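Local coordinates for uncharacterized protein (Bacteroides uniformis, PDB 4IYK) that is of unknown function but may bind carbohydrate, its chain folding into two joined beta domains, at residues Ala39-Glu44 against Arg76-Asn81; Phe82-Val87 against Ile104-Val109; Lys131-Leu136 against Ala205-Val210. One frame throughout, in Å; residues are numbered along the deposited sequence. Where two conformers were deposited one is given.

Contact 1: Ala39-Glu44 against Arg76-Asn81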
loop_
_atom_site.group_PDB
_atom_site.type_symbol
_atom_site.label_atom_id
_atom_site.label_comp_id
_atom_site.label_asym_id
_atom_site.label_seq_id
_atom_site.Cartn_x
_atom_site.Cartn_y
_atom_site.Cartn_z
ATOM N N ALA A 39 -8.713 -3.690 -2.511
ATOM C CA ALA A 39 -10.135 -3.399 -2.631
ATOM C C ALA A 39 -10.953 -4.446 -1.891
ATOM O O ALA A 39 -10.520 -5.585 -1.760
ATOM C CB ALA A 39 -10.547 -3.365 -4.114
ATOM N N ILE A 40 -12.122 -4.046 -1.409
ATOM C CA ILE A 40 -13.077 -4.914 -0.750
ATOM C C ILE A 40 -14.139 -5.298 -1.784
ATOM O O ILE A 40 -14.910 -4.429 -2.190
ATOM C CB ILE A 40 -13.711 -4.236 0.512
ATOM C CG1 ILE A 40 -12.647 -3.722 1.508
ATOM C CG2 ILE A 40 -14.732 -5.185 1.173
ATOM C CD1 ILE A 40 -13.213 -2.850 2.584
ATOM N N LYS A 41 -14.175 -6.572 -2.223
ATOM C CA LYS A 41 -15.201 -7.028 -3.166
ATOM C C LYS A 41 -16.309 -7.692 -2.359
ATOM O O LYS A 41 -16.035 -8.568 -1.540
ATOM C CB LYS A 41 -14.641 -7.973 -4.257
ATOM C CG LYS A 41 -13.719 -7.274 -5.246
ATOM C CD LYS A 41 -13.217 -8.195 -6.350
ATOM C CE LYS A 41 -12.267 -7.455 -7.264
ATOM N NZ LYS A 41 -12.133 -8.110 -8.594
ATOM N N VAL A 42 -17.545 -7.229 -2.527
ATOM C CA VAL A 42 -18.662 -7.779 -1.765
ATOM C C VAL A 42 -19.742 -8.306 -2.707
ATOM O O VAL A 42 -19.880 -7.838 -3.840
ATOM C CB VAL A 42 -19.258 -6.790 -0.713
ATOM C CG1 VAL A 42 -18.209 -6.346 0.308
ATOM C CG2 VAL A 42 -19.900 -5.579 -1.380
ATOM N N ARG A 43 -20.497 -9.278 -2.213
ATOM C CA ARG A 43 -21.627 -9.881 -2.901
ATOM C C ARG A 43 -22.760 -10.042 -1.902
ATOM O O ARG A 43 -22.614 -10.780 -0.924
ATOM C CB ARG A 43 -21.233 -11.225 -3.540
ATOM C CG ARG A 43 -22.348 -11.878 -4.367
ATOM C CD ARG A 43 -21.892 -13.165 -5.038
ATOM N NE ARG A 43 -20.909 -12.924 -6.099
ATOM C CZ ARG A 43 -20.262 -13.881 -6.758
ATOM N NH1 ARG A 43 -20.481 -15.160 -6.473
ATOM N NH2 ARG A 43 -19.388 -13.566 -7.706
ATOM N N GLU A 44 -23.877 -9.328 -2.139
ATOM C CA GLU A 44 -25.087 -9.413 -1.315
ATOM C C GLU A 44 -25.723 -10.789 -1.515
ATOM O O GLU A 44 -25.767 -11.287 -2.648
ATOM C CB GLU A 44 -26.086 -8.280 -1.665
ATOM C CG GLU A 44 -27.221 -8.104 -0.658
ATOM C CD GLU A 44 -28.320 -7.104 -0.988
ATOM O OE1 GLU A 44 -28.033 -6.088 -1.664
ATOM O OE2 GLU A 44 -29.467 -7.321 -0.533
ATOM N N ARG A 76 -14.727 -10.650 -0.393
ATOM C CA ARG A 76 -13.619 -11.282 -1.089
ATOM C C ARG A 76 -12.447 -10.316 -1.290
ATOM O O ARG A 76 -12.643 -9.194 -1.763
ATOM C CB ARG A 76 -14.128 -11.785 -2.445
ATOM C CG ARG A 76 -13.168 -12.645 -3.227
ATOM C CD ARG A 76 -13.820 -13.114 -4.513
ATOM N NE ARG A 76 -14.812 -14.168 -4.280
ATOM C CZ ARG A 76 -14.534 -15.469 -4.282
ATOM N NH1 ARG A 76 -13.292 -15.889 -4.493
ATOM N NH2 ARG A 76 -15.498 -16.361 -4.075
ATOM N N PHE A 77 -11.226 -10.775 -0.982
ATOM C CA PHE A 77 -9.987 -10.037 -1.230
ATOM C C PHE A 77 -9.164 -10.790 -2.240
ATOM O O PHE A 77 -8.911 -11.982 -2.055
ATOM C CB PHE A 77 -9.179 -9.832 0.046
ATOM C CG PHE A 77 -9.845 -8.925 1.039
ATOM C CD1 PHE A 77 -9.777 -7.537 0.894
ATOM C CD2 PHE A 77 -10.557 -9.445 2.107
ATOM C CE1 PHE A 77 -10.400 -6.695 1.811
ATOM C CE2 PHE A 77 -11.180 -8.598 3.023
ATOM C CZ PHE A 77 -11.098 -7.231 2.870
ATOM N N GLU A 78 -8.787 -10.117 -3.330
ATOM C CA GLU A 78 -7.965 -10.679 -4.399
ATOM C C GLU A 78 -7.152 -9.586 -5.087
ATOM O O GLU A 78 -7.538 -8.420 -5.042
ATOM C CB GLU A 78 -8.816 -11.435 -5.430
ATOM C CG GLU A 78 -9.973 -10.649 -6.038
ATOM C CD GLU A 78 -10.837 -11.406 -7.033
ATOM O OE1 GLU A 78 -10.894 -12.658 -6.967
ATOM O OE2 GLU A 78 -11.489 -10.736 -7.864
ATOM N N ASN A 79 -6.035 -9.986 -5.723
ATOM C CA ASN A 79 -5.116 -9.151 -6.503
ATOM C C ASN A 79 -4.643 -7.898 -5.748
ATOM O O ASN A 79 -4.557 -6.809 -6.315
ATOM C CB ASN A 79 -5.750 -8.777 -7.841
ATOM C CG ASN A 79 -6.028 -9.986 -8.687
ATOM O OD1 ASN A 79 -5.147 -10.795 -8.974
ATOM N ND2 ASN A 79 -7.273 -10.184 -9.027
ATOM N N GLY A 80 -4.354 -8.073 -4.464
ATOM C CA GLY A 80 -3.909 -6.991 -3.607
ATOM C C GLY A 80 -2.454 -7.114 -3.250
ATOM O O GLY A 80 -1.664 -7.665 -4.015
ATOM N N ASN A 81 -2.094 -6.600 -2.084
ATOM C CA ASN A 81 -0.722 -6.668 -1.574
ATOM C C ASN A 81 -0.663 -7.528 -0.288
ATOM O O ASN A 81 0.307 -7.465 0.477
ATOM C CB ASN A 81 -0.149 -5.264 -1.356
ATOM C CG ASN A 81 -0.795 -4.441 -0.274
ATOM O OD1 ASN A 81 -1.598 -4.943 0.549
ATOM N ND2 ASN A 81 -0.347 -3.177 -0.182
HETATM O O HOH W 1 -7.401 -6.608 -2.700
HETATM O O HOH W 2 -10.473 -7.470 -3.637
HETATM O O HOH W 3 -8.957 -8.403 -8.423
#

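Contact 2: Phe82-Val87 against Ile104-Val109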
loop_
_atom_site.group_PDB
_atom_site.type_symbol
_atom_site.label_atom_id
_atom_site.label_comp_id
_atom_site.label_asym_id
_atom_site.label_seq_id
_atom_site.Cartn_x
_atom_site.Cartn_y
_atom_site.Cartn_z
ATOM N N PHE A 82 -1.709 -8.339 -0.073
ATOM C CA PHE A 82 -1.759 -9.268 1.033
ATOM C C PHE A 82 -2.384 -10.550 0.535
ATOM O O PHE A 82 -3.039 -10.542 -0.518
ATOM C CB PHE A 82 -2.488 -8.691 2.263
ATOM C CG PHE A 82 -3.899 -8.202 2.059
ATOM C CD1 PHE A 82 -4.975 -9.092 2.099
ATOM C CD2 PHE A 82 -4.169 -6.844 1.935
ATOM C CE1 PHE A 82 -6.282 -8.636 1.932
ATOM C CE2 PHE A 82 -5.478 -6.387 1.773
ATOM C CZ PHE A 82 -6.528 -7.284 1.788
ATOM N N TYR A 83 -2.147 -11.659 1.257
ATOM C CA TYR A 83 -2.671 -12.972 0.858
ATOM C C TYR A 83 -4.204 -12.954 0.788
ATOM O O TYR A 83 -4.866 -12.447 1.714
ATOM C CB TYR A 83 -2.173 -14.108 1.780
ATOM C CG TYR A 83 -0.766 -14.557 1.445
ATOM C CD1 TYR A 83 0.342 -13.916 1.996
ATOM C CD2 TYR A 83 -0.541 -15.586 0.536
ATOM C CE1 TYR A 83 1.637 -14.330 1.698
ATOM C CE2 TYR A 83 0.754 -15.994 0.213
ATOM C CZ TYR A 83 1.840 -15.332 0.766
ATOM O OH TYR A 83 3.118 -15.729 0.462
ATOM N N PRO A 84 -4.749 -13.428 -0.362
ATOM C CA PRO A 84 -6.204 -13.458 -0.546
ATOM C C PRO A 84 -6.928 -14.377 0.435
ATOM O O PRO A 84 -6.384 -15.364 0.929
ATOM C CB PRO A 84 -6.354 -13.998 -1.980
ATOM C CG PRO A 84 -5.154 -14.825 -2.197
ATOM C CD PRO A 84 -4.068 -14.016 -1.532
ATOM N N PHE A 85 -8.180 -14.035 0.687
ATOM C CA PHE A 85 -9.103 -14.764 1.540
ATOM C C PHE A 85 -10.503 -14.217 1.345
ATOM O O PHE A 85 -10.704 -13.147 0.752
ATOM C CB PHE A 85 -8.695 -14.712 3.045
ATOM C CG PHE A 85 -8.741 -13.347 3.704
ATOM C CD1 PHE A 85 -7.647 -12.491 3.643
ATOM C CD2 PHE A 85 -9.852 -12.947 4.435
ATOM C CE1 PHE A 85 -7.682 -11.242 4.258
ATOM C CE2 PHE A 85 -9.877 -11.700 5.069
ATOM C CZ PHE A 85 -8.796 -10.851 4.965
ATOM N N GLU A 86 -11.460 -14.950 1.898
ATOM C CA GLU A 86 -12.856 -14.600 1.900
ATOM C C GLU A 86 -13.385 -14.503 3.314
ATOM O O GLU A 86 -12.911 -15.212 4.207
ATOM C CB GLU A 86 -13.643 -15.669 1.149
ATOM C CG GLU A 86 -14.123 -15.268 -0.219
ATOM C CD GLU A 86 -15.164 -16.216 -0.780
ATOM O OE1 GLU A 86 -14.870 -17.428 -0.903
ATOM O OE2 GLU A 86 -16.282 -15.745 -1.091
ATOM N N VAL A 87 -14.382 -13.630 3.518
ATOM C CA VAL A 87 -15.129 -13.524 4.765
ATOM C C VAL A 87 -16.602 -13.812 4.385
ATOM O O VAL A 87 -17.276 -12.958 3.809
ATOM C CB VAL A 87 -14.936 -12.202 5.554
ATOM C CG1 VAL A 87 -15.677 -12.244 6.887
ATOM C CG2 VAL A 87 -13.457 -11.899 5.785
ATOM N N ILE A 104 -2.196 -10.858 5.953
ATOM C CA ILE A 104 -0.778 -11.208 5.889
ATOM C C ILE A 104 -0.235 -10.468 4.683
ATOM O O ILE A 104 -0.503 -10.922 3.558
ATOM C CB ILE A 104 -0.495 -12.755 5.806
ATOM C CG1 ILE A 104 -1.025 -13.504 7.044
ATOM C CG2 ILE A 104 1.016 -13.037 5.568
ATOM C CD1 ILE A 104 -1.164 -15.053 6.847
ATOM N N PRO A 105 0.487 -9.318 4.869
ATOM C CA PRO A 105 1.064 -8.629 3.698
ATOM C C PRO A 105 2.137 -9.501 3.065
ATOM O O PRO A 105 2.719 -10.338 3.769
ATOM C CB PRO A 105 1.667 -7.349 4.291
ATOM C CG PRO A 105 1.963 -7.674 5.704
ATOM C CD PRO A 105 0.931 -8.701 6.141
ATOM N N TYR A 106 2.405 -9.341 1.763
ATOM C CA TYR A 106 3.475 -10.140 1.156
ATOM C C TYR A 106 4.822 -9.711 1.720
ATOM O O TYR A 106 5.678 -10.539 2.005
ATOM C CB TYR A 106 3.449 -10.003 -0.380
ATOM C CG TYR A 106 2.150 -10.469 -1.001
ATOM C CD1 TYR A 106 1.625 -11.728 -0.705
ATOM C CD2 TYR A 106 1.451 -9.662 -1.895
ATOM C CE1 TYR A 106 0.423 -12.158 -1.259
ATOM C CE2 TYR A 106 0.247 -10.081 -2.458
ATOM C CZ TYR A 106 -0.263 -11.335 -2.134
ATOM O OH TYR A 106 -1.449 -11.770 -2.674
ATOM N N ILE A 107 4.985 -8.401 1.923
ATOM C CA ILE A 107 6.199 -7.786 2.441
ATOM C C ILE A 107 5.852 -6.730 3.495
ATOM O O ILE A 107 4.931 -5.936 3.290
ATOM C CB ILE A 107 7.009 -7.132 1.259
ATOM C CG1 ILE A 107 7.531 -8.205 0.264
ATOM C CG2 ILE A 107 8.156 -6.210 1.775
ATOM C CD1 ILE A 107 8.159 -7.650 -0.974
ATOM N N ARG A 108 6.670 -6.662 4.569
ATOM C CA ARG A 108 6.601 -5.602 5.578
ATOM C C ARG A 108 7.830 -4.714 5.413
ATOM O O ARG A 108 8.938 -5.241 5.351
ATOM C CB ARG A 108 6.568 -6.198 7.000
ATOM C CG ARG A 108 5.293 -6.909 7.363
ATOM C CD ARG A 108 5.344 -7.498 8.778
ATOM N NE ARG A 108 4.108 -8.241 9.019
ATOM C CZ ARG A 108 3.961 -9.552 8.928
ATOM N NH1 ARG A 108 5.017 -10.336 8.736
ATOM N NH2 ARG A 108 2.764 -10.102 9.096
ATOM N N VAL A 109 7.663 -3.382 5.321
ATOM C CA VAL A 109 8.830 -2.494 5.246
ATOM C C VAL A 109 9.247 -2.195 6.682
ATOM O O VAL A 109 8.427 -1.715 7.465
ATOM C CB VAL A 109 8.612 -1.214 4.421
ATOM C CG1 VAL A 109 9.874 -0.368 4.409
ATOM C CG2 VAL A 109 8.182 -1.544 2.998
HETATM O O HOH W 4 -4.089 -12.169 4.252
#

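Contact 3: Lys131-Leu136 against Ala205-Val210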
loop_
_atom_site.group_PDB
_atom_site.type_symbol
_atom_site.label_atom_id
_atom_site.label_comp_id
_atom_site.label_asym_id
_atom_site.label_seq_id
_atom_site.Cartn_x
_atom_site.Cartn_y
_atom_site.Cartn_z
ATOM N N LYS A 131 5.424 -14.512 4.220
ATOM C CA LYS A 131 5.629 -15.969 4.241
ATOM C C LYS A 131 7.023 -16.257 3.657
ATOM O O LYS A 131 7.523 -15.424 2.896
ATOM C CB LYS A 131 4.519 -16.740 3.493
ATOM C CG LYS A 131 3.172 -16.717 4.210
ATOM C CD LYS A 131 2.157 -17.564 3.479
ATOM C CE LYS A 131 0.767 -17.264 3.968
ATOM N NZ LYS A 131 -0.260 -18.026 3.215
ATOM N N GLN A 132 7.643 -17.421 4.004
ATOM C CA GLN A 132 8.989 -17.800 3.552
ATOM C C GLN A 132 9.110 -17.857 2.029
ATOM O O GLN A 132 10.159 -17.506 1.491
ATOM C CB GLN A 132 9.411 -19.149 4.152
ATOM C CG GLN A 132 9.988 -19.033 5.563
ATOM C CD GLN A 132 10.591 -20.323 6.087
ATOM O OE1 GLN A 132 10.096 -21.435 5.843
ATOM N NE2 GLN A 132 11.649 -20.191 6.871
ATOM N N GLU A 133 8.042 -18.286 1.335
ATOM C CA GLU A 133 7.980 -18.418 -0.130
ATOM C C GLU A 133 8.085 -17.087 -0.880
ATOM O O GLU A 133 8.403 -17.102 -2.078
ATOM C CB GLU A 133 6.688 -19.156 -0.565
ATOM C CG GLU A 133 5.398 -18.511 -0.062
ATOM C CD GLU A 133 4.093 -18.943 -0.711
ATOM O OE1 GLU A 133 3.918 -20.162 -0.942
ATOM O OE2 GLU A 133 3.232 -18.063 -0.954
ATOM N N VAL A 134 7.810 -15.937 -0.202
ATOM C CA VAL A 134 7.819 -14.612 -0.826
ATOM C C VAL A 134 9.222 -14.165 -1.215
ATOM O O VAL A 134 10.130 -14.195 -0.386
ATOM C CB VAL A 134 7.153 -13.510 0.056
ATOM C CG1 VAL A 134 7.121 -12.175 -0.674
ATOM C CG2 VAL A 134 5.750 -13.914 0.488
ATOM N N LYS A 135 9.358 -13.688 -2.468
ATOM C CA LYS A 135 10.581 -13.114 -3.027
ATOM C C LYS A 135 10.359 -11.632 -3.392
ATOM O O LYS A 135 9.217 -11.158 -3.458
ATOM C CB LYS A 135 11.073 -13.919 -4.241
ATOM C CG LYS A 135 11.453 -15.362 -3.884
ATOM C CD LYS A 135 12.223 -16.051 -5.019
ATOM C CE LYS A 135 13.717 -15.963 -4.815
ATOM N NZ LYS A 135 14.459 -16.848 -5.756
ATOM N N LEU A 136 11.460 -10.898 -3.601
ATOM C CA LEU A 136 11.439 -9.475 -3.919
ATOM C C LEU A 136 11.645 -9.236 -5.412
ATOM O O LEU A 136 12.637 -9.689 -5.971
ATOM C CB LEU A 136 12.530 -8.758 -3.111
ATOM C CG LEU A 136 12.658 -7.232 -3.296
ATOM C CD1 LEU A 136 11.444 -6.493 -2.732
ATOM C CD2 LEU A 136 13.910 -6.733 -2.622
ATOM N N ALA A 205 6.462 -7.579 -4.219
ATOM C CA ALA A 205 6.792 -9.005 -4.064
ATOM C C ALA A 205 6.528 -9.792 -5.344
ATOM O O ALA A 205 5.834 -9.320 -6.235
ATOM C CB ALA A 205 5.979 -9.608 -2.925
ATOM N N ASP A 206 7.046 -11.019 -5.381
ATOM C CA ASP A 206 6.843 -12.044 -6.396
ATOM C C ASP A 206 6.290 -13.267 -5.629
ATOM O O ASP A 206 6.962 -13.778 -4.724
ATOM C CB ASP A 206 8.162 -12.291 -7.140
ATOM C CG ASP A 206 8.146 -13.451 -8.120
ATOM O OD1 ASP A 206 7.094 -13.678 -8.763
ATOM O OD2 ASP A 206 9.189 -14.112 -8.261
ATOM N N VAL A 207 4.990 -13.614 -5.883
ATOM C CA VAL A 207 4.178 -14.639 -5.202
ATOM C C VAL A 207 3.283 -15.397 -6.217
ATOM O O VAL A 207 2.762 -14.780 -7.155
ATOM C CB VAL A 207 3.275 -13.982 -4.092
ATOM C CG1 VAL A 207 2.609 -15.033 -3.194
ATOM C CG2 VAL A 207 4.026 -12.950 -3.250
ATOM N N SER A 208 3.050 -16.718 -5.999
ATOM C CA SER A 208 2.183 -17.500 -6.881
ATOM C C SER A 208 0.776 -17.768 -6.339
ATOM O O SER A 208 0.583 -17.858 -5.132
ATOM C CB SER A 208 2.812 -18.845 -7.158
ATOM O OG SER A 208 2.015 -19.835 -6.536
ATOM N N GLY A 209 -0.157 -18.053 -7.250
ATOM C CA GLY A 209 -1.533 -18.444 -6.926
ATOM C C GLY A 209 -2.414 -17.300 -6.478
ATOM O O GLY A 209 -3.627 -17.466 -6.316
ATOM N N VAL A 210 -1.808 -16.103 -6.349
ATOM C CA VAL A 210 -2.461 -14.941 -5.791
ATOM C C VAL A 210 -2.797 -13.902 -6.846
ATOM O O VAL A 210 -3.151 -12.775 -6.499
ATOM C CB VAL A 210 -1.600 -14.364 -4.635
ATOM C CG1 VAL A 210 -1.266 -15.460 -3.609
ATOM C CG2 VAL A 210 -0.323 -13.714 -5.162
HETATM O O HOH W 5 1.083 -18.893 -2.714
#

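Contact 1: Ala39-Glu44 against Arg76-Asn81
K41 and R76 form the last hydrogen-bonded pair between antiparallel strands 40-44 and 67-77, in a beta domain assigned to the transthyretin clan. K41 N gives its hydrogen to R76 O at 3.1 Å, and R76 N returns one to K41 O at 2.7 Å. Two residues on, A39 and E78 stand where the next such pair would be, but the backbones have parted and water fills in. One water accepts from A39 N and lies 3.0 Å from E78 O; a second accepts from E78 N at 3.2 Å and sits close to A39 O. The side chain of K41 reaches over this splayed end. Extended beyond CG, it crosses E78 at about a right angle, and NZ makes a salt bridge to E78 OE2 at 2.8 Å, on the anti lone pair of that oxygen. E78 has its CG between the backbone N and the carbonyl carbon (chi1 54°), and its chain then runs out straight to the lysine. A water 3.2 Å from K41 NZ accepts another of its hydrogens. I40 and F77 go to the buried face, side by side and pointing the same way, with I40 CG1 3.7 Å from F77 CE1. F77 CD1 also comes within 3.4 Å of A39 O. Around this, strand 53-55 flanks 40-44 on one edge, where I40 and V42 make backbone hydrogen bonds to W55 and Q53. Strand 85-92 lies beyond 67-77 and supplies E86, the salt-bridge partner of R76, while F82, F85 and F101 gather round the ring of F77.

Contact 2: Phe82-Val87 against Ile104-Val109
The backbones of F82 and P105 come together in a single bridge, their CA atoms 3.9 Å apart, and Y83 N donates to I104 O at 2.9 Å with the donor tilted 20° from the carbonyl plane. Alongside, a water joins Y83 O to I104 N, accepting from the latter. The contact is then carried by two tyrosines in a T-shaped pair. Y106 has its CG anti to the carbonyl carbon (chi1 -60°), and the edge of its ring points at one face of Y83, with Y106 CE1 3.6 Å above the middle of that ring and the planes turned 71° apart. Y83 CD1 meanwhile rests 3.7 Å from I104 CG2. The face of Y106 lies against the backbone of F82, whose CA is 4.0 Å above the ring centre, and Y106 CZ is 3.5 Å from F82 C. The F82 side chain leaves its backbone away from 104-109, yet CB comes within 3.3 Å of I104 O. An alanine at Y106 would probably leave this face of Y83 without its edge-on partner and open a gap beside the F82 peptide. K131 adds a cation-pi contact to Y83. Residues 104-106 join strand 95-103 to strand 107-117, consistent with an interdomain linker held to F82 and Y83 by a backbone hydrogen bond and a T-shaped tyrosine pair.

Contact 3: Lys131-Leu136 against Ala205-Val210
Backbone bonds between K135 and D206 come first: they make an antiparallel hydrogen-bonded pair where strand 135-144 begins and strand 196-206 ends. K135 N donates to D206 O at 3.3 Å and almost straight, at 170°. The return bond, D206 N to K135 O, is shorter at 2.9 Å, but the donor stands 42° out of the carbonyl plane. The same oxygen takes a CA-H...O contact from A205 CA at 3.3 Å. L136 and A205 follow as a non-hydrogen-bonded pair. On the other flank, K131 to V134 is a type I beta turn that leads into the strand, closed by V134 N on K131 O. Apolar contact centres on V134. Its CG1, anti to the backbone N (chi1 -177°), meets A205 CB at 3.6 Å and V207 CG2 at 4.1 Å, so that one methyl group touches two residues of the facing segment. The side chain of E133 crosses V207 at about a right angle, in van der Waals contact through OE2 and V207 CG1. Polar contact runs through a water that donates to E133 OE2 and to S208 O, 2.7 Å from the latter, and so bridges the two segments past the last paired residues. Y83 OH is a second, probable partner of that carboxylate oxygen, while D206 OD2 is taken by S169 OG. In the fold, strand 169-171 runs beside 135-144 and bonds through T170 to L136. I107 of strand 107-117 packs against V134, L136 and A205; from strand 120-129, A129 touches V134 and L127 touches L136. Y106 lies against A205, V207 and V210.

Contact 2 is the hub, its centre about 12 Å from that of contact 1 and about 10 Å from that of contact 3. It meets contact 1 through two probable backbone hydrogen bonds, F77 N to F85 O at 3.0 Å and N81 O to Y106 N at 3.1 Å. Toward contact 3, the probable hydrogen bond from Y83 OH to E133 OE2 measures 2.7 Å, and Y106 OH packs 3.3 Å from V210 CB. Contacts 1 and 3, with centres about 19 Å apart, barely touch. Ethanediol is bound about 4 Å from the side chain of Y83 and, likewise, of E133; it probably came from the crystallisation liquor, though such molecules often mark pockets.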